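Local coordinates for CCHC-type domain-containing protein (Trypanosoma brucei brucei, PDB 7C45), which binds RNA and probably trims guide RNAs as a 3'-5' exonuclease of the RNase D type, carrying two zinc knuckles besides its nuclease fold, at residues A220-H225 / E235-P240; L40-F45 / R104-A109. All blocks are in the same frame, centred on the assembly; numbering follows the deposited sequence.

In the fold
Interaction 2 comes first along the chain, both of its segments preceding those of interaction 1. It joins strand 37-44, which lies inside the mixed sheet of the exonuclease fold and whose carboxylates bind two calcium ions beside the RNA, to the start of helix 104-114. Interaction 1 ties helix 212-226 to the loop that follows it, ahead of helix 245-251. Their centres are about 14 Å apart, and helix 104-114 is the bridge: Arg104 and Arg105 form salt bridges with Asp237 and Glu235, while Val107 packs on Val223. The loop that borders U8 of chain B is thereby linked, through one short helix, to the metal site that holds U10 of chain B.

Interaction 1. Residues A220-H225 / E235-P240; sequences AQYVEH and EADATP. With nucleotides of chain B.
Ala236 sets its methyl group over one face of the His225 imidazole, a CH-pi contact with CB 3.6 Å from the ring centroid and only 4° off the ring normal. The His225 side chain leaves helix 212-226 with a chi1 of -167°, which turns CG away from the backbone N and brings the ring against the loop. One turn back, Tyr222 swings its ring toward the same methyl, CE1 lying 4.1 Å from Ala236 CB, and ends in the polar bond of the contact: its OH donates to Asp237 OD1 at 2.6 Å. The oxygen accepts through its syn lone pair, and the phenol and carboxylate planes are turned 52° apart. Asp237 is buried and well compensated. Its OD1 also receives the backbone N of Asn244, whereas OD2 forms salt bridges with Arg141 and with an arginine of helix 104-114; so rich a set of donors would probably favour the ionised carboxylate. Farther along the loop, Pro240 rests CB against the uracil of U8 of chain B, 3.3 Å from N3, and so brings this segment to the RNA. Glu235 is held by Tyr226 as well as from helix 104-114. The loop thus folds back on the helix it has just left, with Trp247 of helix 245-251 packing on Ala236 and helix 104-114 meeting Tyr222 through Arg104.

Interaction 2. Residues L40-F45 / R104-A109; sequences LDIEAF and RRDVEA. With CA (calcium ion), chain E; CA (calcium ion), chain F; nucleotides of chain B.
Ile42 and Asp106 lie side by side with their chains pointing opposite ways, where a central strand of the RNase H-like exonuclease fold meets the start of helix 104-114. The isoleucine CD1 reaches the helix backbone, 3.6 Å from Asp106 O, while its CB lies 3.7 Å from Asp106 OD1, so the aliphatic branch runs alongside the carboxylate. Asp106 holds CG anti to its carbonyl carbon (chi1 -71°), and its two oxygens meet waters of the metal site: water 2 donates to OD1 and to Ile42 O, and water 3 is hydrogen-bonded to OD2. Both waters also bind the calcium ion of chain F, making Asp106 an outer-sphere ligand here; in another structure of this protein it belongs to a manganese site.

On the strand, alternate side chains turn the other way. Asp41 bridges the two calcium ions, OD2 to that of chain E and OD1 to that of chain F, and OP1 of U10 of chain B joins both. Glu43, its chain folded at the CB-CG bond (chi2 -48°), brings OE2 to the chain E ion, which Asp191 also binds. Two metals sharing an aspartate and a phosphate oxygen match the two-metal-ion arrangement of DEDD exonucleases. Asp41 OD1 lies 4.3 Å from Asp106 OD2, with the chain F ion and its waters nearby.

Next along the helix, Arg105 holds Glu108 through NE and NH1, both directed at OE1 from one face of the carboxylate. At the strand end the ribose of U10 of chain B is clasped: its O2' donates to Ala44 O, its O3' donates to Glu43 OE1 at 2.8 Å, and Ala44 N donates to that same O3' at 2.9 Å, with an N-H...O angle of 159°.

Interaction 1. Residues A220-H225 / E235-P240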
loop_
_atom_site.group_PDB
_atom_site.type_symbol
_atom_site.label_atom_id
_atom_site.label_comp_id
_atom_site.label_asym_id
_atom_site.label_seq_id
_atom_site.Cartn_x
_atom_site.Cartn_y
_atom_site.Cartn_z
ATOM N N ALA A 220 -12.780 -5.367 -1.425
ATOM C CA ALA A 220 -13.291 -6.528 -2.151
ATOM C C ALA A 220 -13.904 -6.117 -3.480
ATOM O O ALA A 220 -13.813 -6.861 -4.458
ATOM C CB ALA A 220 -14.321 -7.285 -1.329
ATOM N N GLN A 221 -14.534 -4.942 -3.525
ATOM C CA GLN A 221 -15.068 -4.442 -4.788
ATOM C C GLN A 221 -13.947 -4.199 -5.794
ATOM O O GLN A 221 -14.106 -4.469 -6.985
ATOM C CB GLN A 221 -15.848 -3.151 -4.541
ATOM C CG GLN A 221 -16.530 -2.567 -5.778
ATOM C CD GLN A 221 -17.481 -3.556 -6.420
ATOM O OE1 GLN A 221 -17.204 -4.088 -7.497
ATOM N NE2 GLN A 221 -18.599 -3.825 -5.753
ATOM N N TYR A 222 -12.829 -3.643 -5.335
ATOM C CA TYR A 222 -11.680 -3.440 -6.221
ATOM C C TYR A 222 -11.140 -4.765 -6.734
ATOM O O TYR A 222 -10.763 -4.878 -7.912
ATOM C CB TYR A 222 -10.590 -2.654 -5.501
ATOM C CG TYR A 222 -10.835 -1.183 -5.606
ATOM C CD1 TYR A 222 -10.561 -0.506 -6.783
ATOM C CD2 TYR A 222 -11.363 -0.473 -4.541
ATOM C CE1 TYR A 222 -10.832 0.845 -6.907
ATOM C CE2 TYR A 222 -11.634 0.887 -4.652
ATOM C CZ TYR A 222 -11.361 1.545 -5.835
ATOM O OH TYR A 222 -11.633 2.894 -5.970
ATOM N N VAL A 223 -11.094 -5.783 -5.868
ATOM C CA VAL A 223 -10.600 -7.083 -6.326
ATOM C C VAL A 223 -11.569 -7.690 -7.339
ATOM O O VAL A 223 -11.155 -8.291 -8.327
ATOM C CB VAL A 223 -10.333 -8.023 -5.133
ATOM C CG1 VAL A 223 -9.887 -9.406 -5.624
ATOM C CG2 VAL A 223 -9.241 -7.441 -4.238
ATOM N N GLU A 224 -12.878 -7.529 -7.121
ATOM C CA GLU A 224 -13.841 -8.010 -8.110
ATOM C C GLU A 224 -13.643 -7.324 -9.451
ATOM O O GLU A 224 -13.809 -7.937 -10.508
ATOM C CB GLU A 224 -15.264 -7.769 -7.614
ATOM C CG GLU A 224 -15.698 -8.688 -6.493
ATOM C CD GLU A 224 -15.775 -10.134 -6.937
ATOM O OE1 GLU A 224 -16.521 -10.425 -7.903
ATOM O OE2 GLU A 224 -15.076 -10.969 -6.326
ATOM N N HIS A 225 -13.328 -6.037 -9.425
ATOM C CA HIS A 225 -13.193 -5.267 -10.656
ATOM C C HIS A 225 -11.917 -5.642 -11.410
ATOM O O HIS A 225 -11.929 -5.756 -12.643
ATOM C CB HIS A 225 -13.204 -3.777 -10.320
ATOM C CG HIS A 225 -13.389 -2.885 -11.504
ATOM N ND1 HIS A 225 -12.366 -2.574 -12.375
ATOM C CD2 HIS A 225 -14.487 -2.239 -11.964
ATOM C CE1 HIS A 225 -12.828 -1.768 -13.315
ATOM N NE2 HIS A 225 -14.111 -1.558 -13.093
ATOM N N GLU A 235 -11.300 1.288 -16.323
ATOM C CA GLU A 235 -10.849 1.461 -14.950
ATOM C C GLU A 235 -12.012 1.773 -14.009
ATOM O O GLU A 235 -13.017 2.360 -14.400
ATOM C CB GLU A 235 -9.824 2.584 -14.883
ATOM C CG GLU A 235 -8.519 2.245 -15.573
ATOM C CD GLU A 235 -7.791 1.092 -14.894
ATOM O OE1 GLU A 235 -7.444 1.226 -13.707
ATOM O OE2 GLU A 235 -7.530 0.073 -15.556
ATOM N N ALA A 236 -11.848 1.404 -12.737
ATOM C CA ALA A 236 -12.895 1.687 -11.761
ATOM C C ALA A 236 -12.842 3.126 -11.284
ATOM O O ALA A 236 -13.854 3.659 -10.820
ATOM C CB ALA A 236 -12.770 0.746 -10.559
ATOM N N ASP A 237 -11.677 3.751 -11.371
ATOM C CA ASP A 237 -11.473 5.116 -10.926
ATOM C C ASP A 237 -11.306 6.027 -12.134
ATOM O O ASP A 237 -10.702 5.635 -13.134
ATOM C CB ASP A 237 -10.252 5.193 -10.008
ATOM C CG ASP A 237 -10.385 4.274 -8.790
ATOM O OD1 ASP A 237 -11.485 4.213 -8.187
ATOM O OD2 ASP A 237 -9.384 3.623 -8.458
ATOM N N ALA A 238 -11.853 7.245 -12.042
ATOM C CA ALA A 238 -11.874 8.122 -13.217
ATOM C C ALA A 238 -10.470 8.551 -13.647
ATOM O O ALA A 238 -10.249 8.826 -14.836
ATOM C CB ALA A 238 -12.746 9.343 -12.941
ATOM N N THR A 239 -9.536 8.634 -12.709
ATOM C CA THR A 239 -8.119 8.879 -12.937
ATOM C C THR A 239 -7.340 8.010 -11.983
ATOM O O THR A 239 -7.839 7.644 -10.904
ATOM C CB THR A 239 -7.725 10.352 -12.712
ATOM O OG1 THR A 239 -7.986 10.726 -11.349
ATOM C CG2 THR A 239 -8.477 11.273 -13.633
ATOM N N PRO A 240 -6.085 7.672 -12.297
ATOM C CA PRO A 240 -5.368 6.681 -11.489
ATOM C C PRO A 240 -5.188 7.080 -10.036
ATOM O O PRO A 240 -5.209 6.206 -9.161
ATOM C CB PRO A 240 -4.017 6.544 -12.205
ATOM C CG PRO A 240 -4.313 6.944 -13.615
ATOM C CD PRO A 240 -5.339 8.030 -13.523
ATOM P P U B 8 1.182 10.227 -7.223
ATOM O OP1 U B 8 1.140 10.649 -8.640
ATOM O OP2 U B 8 0.714 11.187 -6.194
ATOM O "O5'" U B 8 0.412 8.847 -7.155
ATOM C "C5'" U B 8 -0.310 8.468 -6.002
ATOM C "C4'" U B 8 -0.872 7.088 -6.168
ATOM O "O4'" U B 8 -1.753 7.056 -7.314
ATOM C "C3'" U B 8 0.127 5.977 -6.439
ATOM O "O3'" U B 8 0.740 5.522 -5.252
ATOM C "C2'" U B 8 -0.735 4.923 -7.118
ATOM O "O2'" U B 8 -1.524 4.222 -6.159
ATOM C "C1'" U B 8 -1.677 5.801 -7.942
ATOM N N1 U B 8 -1.196 6.039 -9.324
ATOM C C2 U B 8 -1.436 5.061 -10.253
ATOM O O2 U B 8 -1.971 4.011 -9.959
ATOM N N3 U B 8 -0.991 5.355 -11.525
ATOM C C4 U B 8 -0.380 6.541 -11.904
ATOM O O4 U B 8 -0.031 6.706 -13.077
ATOM C C5 U B 8 -0.200 7.512 -10.871
ATOM C C6 U B 8 -0.614 7.233 -9.635
#

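Interaction 2. Residues L40-F45 / R104-A109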
loop_
_atom_site.group_PDB
_atom_site.type_symbol
_atom_site.label_atom_id
_atom_site.label_comp_id
_atom_site.label_asym_id
_atom_site.label_seq_id
_atom_site.Cartn_x
_atom_site.Cartn_y
_atom_site.Cartn_z
ATOM N N LEU A 40 1.480 -7.691 1.098
ATOM C CA LEU A 40 1.901 -8.134 -0.229
ATOM C C LEU A 40 2.259 -6.957 -1.118
ATOM O O LEU A 40 1.726 -5.858 -0.971
ATOM C CB LEU A 40 0.830 -8.939 -0.918
ATOM C CG LEU A 40 0.556 -10.310 -0.328
ATOM C CD1 LEU A 40 -0.678 -10.899 -0.977
ATOM C CD2 LEU A 40 1.746 -11.248 -0.539
ATOM N N ASP A 41 3.147 -7.230 -2.069
ATOM C CA ASP A 41 3.614 -6.256 -3.040
ATOM C C ASP A 41 4.125 -7.052 -4.236
ATOM O O ASP A 41 4.442 -8.237 -4.118
ATOM C CB ASP A 41 4.687 -5.373 -2.410
ATOM C CG ASP A 41 5.097 -4.200 -3.268
ATOM O OD1 ASP A 41 4.364 -3.805 -4.172
ATOM O OD2 ASP A 41 6.175 -3.666 -2.990
ATOM N N ILE A 42 4.193 -6.398 -5.393
ATOM C CA ILE A 42 4.703 -7.064 -6.594
ATOM C C ILE A 42 5.644 -6.117 -7.315
ATOM O O ILE A 42 5.335 -4.931 -7.477
ATOM C CB ILE A 42 3.565 -7.506 -7.540
ATOM C CG1 ILE A 42 2.640 -8.519 -6.855
ATOM C CG2 ILE A 42 4.133 -8.084 -8.811
ATOM C CD1 ILE A 42 1.435 -8.899 -7.713
ATOM N N GLU A 43 6.793 -6.641 -7.760
ATOM C CA GLU A 43 7.648 -5.949 -8.722
ATOM C C GLU A 43 7.577 -6.651 -10.071
ATOM O O GLU A 43 7.744 -7.870 -10.151
ATOM C CB GLU A 43 9.109 -5.890 -8.274
ATOM C CG GLU A 43 9.367 -5.216 -6.904
ATOM C CD GLU A 43 8.661 -3.874 -6.733
ATOM O OE1 GLU A 43 8.780 -3.036 -7.648
ATOM O OE2 GLU A 43 8.030 -3.644 -5.656
ATOM N N ALA A 44 7.371 -5.871 -11.133
ATOM C CA ALA A 44 7.181 -6.441 -12.459
ATOM C C ALA A 44 8.115 -5.758 -13.454
ATOM O O ALA A 44 8.606 -4.652 -13.221
ATOM C CB ALA A 44 5.715 -6.312 -12.907
ATOM N N PHE A 45 8.378 -6.446 -14.563
ATOM C CA PHE A 45 9.127 -5.832 -15.650
ATOM C C PHE A 45 8.508 -4.487 -16.016
ATOM O O PHE A 45 7.302 -4.401 -16.240
ATOM C CB PHE A 45 9.107 -6.722 -16.897
ATOM C CG PHE A 45 9.951 -7.974 -16.821
ATOM C CD1 PHE A 45 10.360 -8.522 -15.626
ATOM C CD2 PHE A 45 10.327 -8.595 -18.001
ATOM C CE1 PHE A 45 11.125 -9.700 -15.606
ATOM C CE2 PHE A 45 11.084 -9.737 -17.998
ATOM C CZ PHE A 45 11.481 -10.299 -16.781
ATOM N N ARG A 104 -4.693 -2.498 -7.136
ATOM C CA ARG A 104 -5.399 -2.631 -8.410
ATOM C C ARG A 104 -4.559 -3.359 -9.449
ATOM O O ARG A 104 -4.974 -4.384 -10.002
ATOM C CB ARG A 104 -5.805 -1.250 -8.920
ATOM C CG ARG A 104 -6.950 -0.638 -8.115
ATOM C CD ARG A 104 -7.188 0.820 -8.552
ATOM N NE ARG A 104 -5.979 1.583 -8.380
ATOM C CZ ARG A 104 -5.814 2.826 -8.812
ATOM N NH1 ARG A 104 -6.820 3.465 -9.413
ATOM N NH2 ARG A 104 -4.642 3.420 -8.630
ATOM N N ARG A 105 -3.401 -2.799 -9.767
ATOM C CA ARG A 105 -2.502 -3.432 -10.733
ATOM C C ARG A 105 -2.011 -4.792 -10.235
ATOM O O ARG A 105 -1.839 -5.726 -11.032
ATOM C CB ARG A 105 -1.309 -2.515 -11.009
ATOM C CG ARG A 105 -1.270 -1.872 -12.354
ATOM C CD ARG A 105 -2.520 -1.102 -12.609
ATOM N NE ARG A 105 -3.416 -1.784 -13.543
ATOM C CZ ARG A 105 -4.607 -1.300 -13.856
ATOM N NH1 ARG A 105 -5.407 -1.941 -14.700
ATOM N NH2 ARG A 105 -4.994 -0.149 -13.316
ATOM N N ASP A 106 -1.756 -4.914 -8.933
ATOM C CA ASP A 106 -1.273 -6.176 -8.371
ATOM C C ASP A 106 -2.275 -7.289 -8.591
ATOM O O ASP A 106 -1.920 -8.390 -9.032
ATOM C CB ASP A 106 -1.012 -6.030 -6.872
ATOM C CG ASP A 106 0.197 -5.172 -6.572
ATOM O OD1 ASP A 106 0.943 -4.847 -7.509
ATOM O OD2 ASP A 106 0.400 -4.859 -5.385
ATOM N N VAL A 107 -3.540 -7.010 -8.278
ATOM C CA VAL A 107 -4.584 -8.012 -8.369
ATOM C C VAL A 107 -4.840 -8.373 -9.824
ATOM O O VAL A 107 -5.055 -9.551 -10.165
ATOM C CB VAL A 107 -5.831 -7.468 -7.647
ATOM C CG1 VAL A 107 -7.100 -8.024 -8.208
ATOM C CG2 VAL A 107 -5.675 -7.707 -6.144
ATOM N N GLU A 108 -4.758 -7.375 -10.715
ATOM C CA GLU A 108 -4.856 -7.648 -12.135
ATOM C C GLU A 108 -3.753 -8.592 -12.579
ATOM O O GLU A 108 -4.010 -9.521 -13.338
ATOM C CB GLU A 108 -4.777 -6.351 -12.931
ATOM C CG GLU A 108 -4.827 -6.561 -14.433
ATOM C CD GLU A 108 -4.736 -5.253 -15.162
ATOM O OE1 GLU A 108 -3.827 -4.476 -14.832
ATOM O OE2 GLU A 108 -5.588 -4.985 -16.032
ATOM N N ALA A 109 -2.528 -8.374 -12.093
ATOM C CA ALA A 109 -1.413 -9.240 -12.480
ATOM C C ALA A 109 -1.541 -10.617 -11.856
ATOM O O ALA A 109 -1.212 -11.623 -12.499
ATOM C CB ALA A 109 -0.075 -8.603 -12.101
HETATM CA CA CA E . 7.012 -2.113 -4.298
HETATM CA CA CA F . 3.231 -1.939 -5.161
ATOM P P U B 10 5.066 -0.151 -6.595
ATOM O OP1 U B 10 5.524 -1.221 -5.689
ATOM O OP2 U B 10 5.574 1.245 -6.440
ATOM O "O5'" U B 10 5.338 -0.594 -8.106
ATOM C "C5'" U B 10 5.172 -1.949 -8.490
ATOM C "C4'" U B 10 5.441 -2.149 -9.958
ATOM O "O4'" U B 10 4.709 -1.160 -10.707
ATOM C "C3'" U B 10 6.879 -1.955 -10.406
ATOM O "O3'" U B 10 7.669 -3.103 -10.199
ATOM C "C2'" U B 10 6.726 -1.612 -11.878
ATOM O "O2'" U B 10 6.521 -2.801 -12.628
ATOM C "C1'" U B 10 5.426 -0.809 -11.869
ATOM N N1 U B 10 5.661 0.647 -11.850
ATOM C C2 U B 10 5.949 1.218 -13.068
ATOM O O2 U B 10 6.022 0.553 -14.091
ATOM N N3 U B 10 6.151 2.575 -13.025
ATOM C C4 U B 10 6.081 3.382 -11.908
ATOM O O4 U B 10 6.289 4.585 -12.034
ATOM C C5 U B 10 5.764 2.713 -10.683
ATOM C C6 U B 10 5.565 1.391 -10.695
ATOM P P U B 8 1.182 10.227 -7.223
ATOM O OP1 U B 8 1.140 10.649 -8.640
ATOM O OP2 U B 8 0.714 11.187 -6.194
ATOM O "O5'" U B 8 0.412 8.847 -7.155
ATOM C "C5'" U B 8 -0.310 8.468 -6.002
ATOM C "C4'" U B 8 -0.872 7.088 -6.168
ATOM O "O4'" U B 8 -1.753 7.056 -7.314
ATOM C "C3'" U B 8 0.127 5.977 -6.439
ATOM O "O3'" U B 8 0.740 5.522 -5.252
ATOM C "C2'" U B 8 -0.735 4.923 -7.118
ATOM O "O2'" U B 8 -1.524 4.222 -6.159
ATOM C "C1'" U B 8 -1.677 5.801 -7.942
ATOM N N1 U B 8 -1.196 6.039 -9.324
ATOM C C2 U B 8 -1.436 5.061 -10.253
ATOM O O2 U B 8 -1.971 4.011 -9.959
ATOM N N3 U B 8 -0.991 5.355 -11.525
ATOM C C4 U B 8 -0.380 6.541 -11.904
ATOM O O4 U B 8 -0.031 6.706 -13.077
ATOM C C5 U B 8 -0.200 7.512 -10.871
ATOM C C6 U B 8 -0.614 7.233 -9.635
HETATM O O HOH W 1 0.669 -3.711 -2.192
HETATM O O HOH W 2 2.950 -3.533 -6.905
HETATM O O HOH W 3 0.839 -2.457 -4.790
HETATM O O HOH W 4 9.155 -2.049 -2.395
HETATM O O HOH W 5 8.816 -0.531 -4.950
HETATM O O HOH W 6 2.606 -0.589 -3.226
#